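Local coordinates for assembly chaperone of ribosomal protein L4 (Acl4) (Chaetomium thermophilum, PDB 5TQB), which probably escorts newly made ribosomal protein L4 as its dedicated assembly chaperone, using a superhelical scaffold of tetratricopeptide-type helix pairs, at residues Gly213-Leu218 against Pro223-Phe228. Residues are numbered along the deposited sequence; the frame is centred on the assembly and turned at random.
Sequences GLWTHL and PGVPPF. With EDO (1,2-ethanediol), chain K; EDO (1,2-ethanediol), chain D.
W215 turns one face of its indole to the pyrrolidine ring of P226, whose CD stands 3.6 Å from the centroid of the five-membered ring and only 18° off its normal, a CH-pi contact by both measures. The opposite face is covered by CG2 of T216, 4.0 Å above the plane, which places the indole between a proline methylene and a methyl group. With chi1 at 71°, CG of W215 lies between its own N and carbonyl carbon, and this torsion turns the ring face toward P226. V225 comes in obliquely, CG1 reaching W215 CE3 at 3.9 Å, while its other methyl, CG2, faces L218 CB. L218 CD2 rests 3.7 Å from G224 CA; a beta carbon on G224 would fall 2.6 Å from L218 CD2 as modelled, which the glycine avoids. The polar link is indirect: one water donates to L214 O at 2.9 Å and to G224 O at 2.7 Å. The contact lies within the connection between helices 201-212 and 228-240, and the indole also touches helices 185-197 (P185), 228-240 (R231, L234) and 244-257 (R253). Replacing W215 by an alanine is likely to leave P226 CD without its ring face and open a gap among those three helices. The pairing thus rests on nonpolar and CH-pi contact, with about 231 Å² buried, and its polar part passes through one water.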
loop_
_atom_site.group_PDB
_atom_site.type_symbol
_atom_site.label_atom_id
_atom_site.label_comp_id
_atom_site.label_asym_id
_atom_site.label_seq_id
_atom_site.Cartn_x
_atom_site.Cartn_y
_atom_site.Cartn_z
ATOM N N GLY B 213 11.597 4.443 -11.368
ATOM C CA GLY B 213 12.877 3.760 -11.349
ATOM C C GLY B 213 13.456 3.609 -9.954
ATOM O O GLY B 213 14.474 2.944 -9.771
ATOM N N LEU B 214 12.803 4.222 -8.972
ATOM C CA LEU B 214 13.273 4.191 -7.594
ATOM C C LEU B 214 12.569 3.137 -6.744
ATOM O O LEU B 214 12.935 2.950 -5.585
ATOM C CB LEU B 214 13.097 5.569 -6.946
ATOM C CG LEU B 214 13.961 6.691 -7.527
ATOM C CD1 LEU B 214 13.478 8.035 -7.037
ATOM C CD2 LEU B 214 15.427 6.505 -7.171
ATOM N N TRP B 215 11.569 2.449 -7.297
ATOM C CA TRP B 215 10.819 1.475 -6.499
ATOM C C TRP B 215 10.230 0.275 -7.252
ATOM O O TRP B 215 9.982 -0.763 -6.638
ATOM C CB TRP B 215 9.707 2.177 -5.710
ATOM C CG TRP B 215 8.567 2.677 -6.549
ATOM C CD1 TRP B 215 8.456 3.906 -7.127
ATOM C CD2 TRP B 215 7.372 1.962 -6.896
ATOM N NE1 TRP B 215 7.269 4.003 -7.813
ATOM C CE2 TRP B 215 6.586 2.823 -7.690
ATOM C CE3 TRP B 215 6.892 0.676 -6.613
ATOM C CZ2 TRP B 215 5.347 2.444 -8.206
ATOM C CZ3 TRP B 215 5.659 0.300 -7.126
ATOM C CH2 TRP B 215 4.901 1.183 -7.914
ATOM N N THR B 216 10.006 0.393 -8.559
ATOM C CA THR B 216 9.339 -0.684 -9.300
ATOM C C THR B 216 10.136 -1.987 -9.278
ATOM O O THR B 216 9.575 -3.069 -9.441
ATOM C CB THR B 216 9.074 -0.303 -10.766
ATOM O OG1 THR B 216 10.304 0.080 -11.395
ATOM C CG2 THR B 216 8.077 0.838 -10.848
ATOM N N HIS B 217 11.442 -1.874 -9.062
ATOM C CA HIS B 217 12.330 -3.031 -9.037
ATOM C C HIS B 217 12.503 -3.599 -7.625
ATOM O O HIS B 217 13.153 -4.626 -7.445
ATOM C CB HIS B 217 13.696 -2.654 -9.616
ATOM C CG HIS B 217 14.312 -1.449 -8.975
ATOM N ND1 HIS B 217 15.216 -1.535 -7.939
ATOM C CD2 HIS B 217 14.144 -0.127 -9.218
ATOM C CE1 HIS B 217 15.585 -0.320 -7.577
ATOM N NE2 HIS B 217 14.946 0.553 -8.335
ATOM N N LEU B 218 11.921 -2.937 -6.628
ATOM C CA LEU B 218 12.038 -3.383 -5.239
ATOM C C LEU B 218 11.075 -4.522 -4.931
ATOM O O LEU B 218 10.068 -4.686 -5.619
ATOM C CB LEU B 218 11.752 -2.229 -4.274
ATOM C CG LEU B 218 12.903 -1.283 -3.921
ATOM C CD1 LEU B 218 13.662 -0.840 -5.155
ATOM C CD2 LEU B 218 12.374 -0.081 -3.152
ATOM N N PRO B 223 10.546 -0.966 2.383
ATOM C CA PRO B 223 10.131 0.372 2.826
ATOM C C PRO B 223 10.264 1.451 1.746
ATOM O O PRO B 223 9.758 2.555 1.938
ATOM C CB PRO B 223 11.095 0.680 3.979
ATOM C CG PRO B 223 11.595 -0.632 4.430
ATOM C CD PRO B 223 11.636 -1.503 3.219
ATOM N N GLY B 224 10.940 1.140 0.645
ATOM C CA GLY B 224 11.101 2.085 -0.449
ATOM C C GLY B 224 9.885 2.219 -1.358
ATOM O O GLY B 224 9.813 3.144 -2.167
ATOM N N VAL B 225 8.929 1.299 -1.229
ATOM C CA VAL B 225 7.725 1.302 -2.062
ATOM C C VAL B 225 6.707 2.293 -1.507
ATOM O O VAL B 225 6.341 2.204 -0.335
ATOM C CB VAL B 225 7.076 -0.099 -2.121
ATOM C CG1 VAL B 225 5.786 -0.082 -2.954
ATOM C CG2 VAL B 225 8.055 -1.109 -2.689
ATOM N N PRO B 226 6.239 3.237 -2.342
ATOM C CA PRO B 226 5.318 4.260 -1.831
ATOM C C PRO B 226 3.989 3.696 -1.338
ATOM O O PRO B 226 3.537 2.672 -1.847
ATOM C CB PRO B 226 5.095 5.187 -3.039
ATOM C CG PRO B 226 5.593 4.465 -4.212
ATOM C CD PRO B 226 6.630 3.501 -3.737
ATOM N N PRO B 227 3.363 4.362 -0.354
ATOM C CA PRO B 227 2.074 3.892 0.164
ATOM C C PRO B 227 0.993 3.831 -0.911
ATOM O O PRO B 227 1.061 4.562 -1.902
ATOM C CB PRO B 227 1.705 4.958 1.203
ATOM C CG PRO B 227 2.979 5.639 1.539
ATOM C CD PRO B 227 3.782 5.619 0.292
ATOM N N PHE B 228 0.008 2.962 -0.691
ATOM C CA PHE B 228 -1.122 2.773 -1.587
ATOM C C PHE B 228 -1.732 4.092 -2.087
ATOM O O PHE B 228 -1.804 4.308 -3.295
ATOM C CB PHE B 228 -2.187 1.918 -0.888
ATOM C CG PHE B 228 -3.139 1.233 -1.822
ATOM C CD1 PHE B 228 -2.972 -0.103 -2.147
ATOM C CD2 PHE B 228 -4.216 1.918 -2.360
ATOM C CE1 PHE B 228 -3.859 -0.740 -2.998
ATOM C CE2 PHE B 228 -5.101 1.290 -3.213
ATOM C CZ PHE B 228 -4.926 -0.040 -3.531
HETATM C C1 EDO K . 7.019 5.361 2.935
HETATM O O1 EDO K . 5.870 5.633 3.704
HETATM C C2 EDO K . 6.792 4.116 2.104
HETATM O O2 EDO K . 7.970 3.808 1.391
HETATM C C1 EDO D . 1.118 0.838 2.098
HETATM O O1 EDO D . 0.721 0.310 0.855
HETATM C C2 EDO D . 0.159 1.930 2.524
HETATM O O2 EDO D . 0.590 2.483 3.749
HETATM O O HOH W 1 12.117 4.154 -3.095
#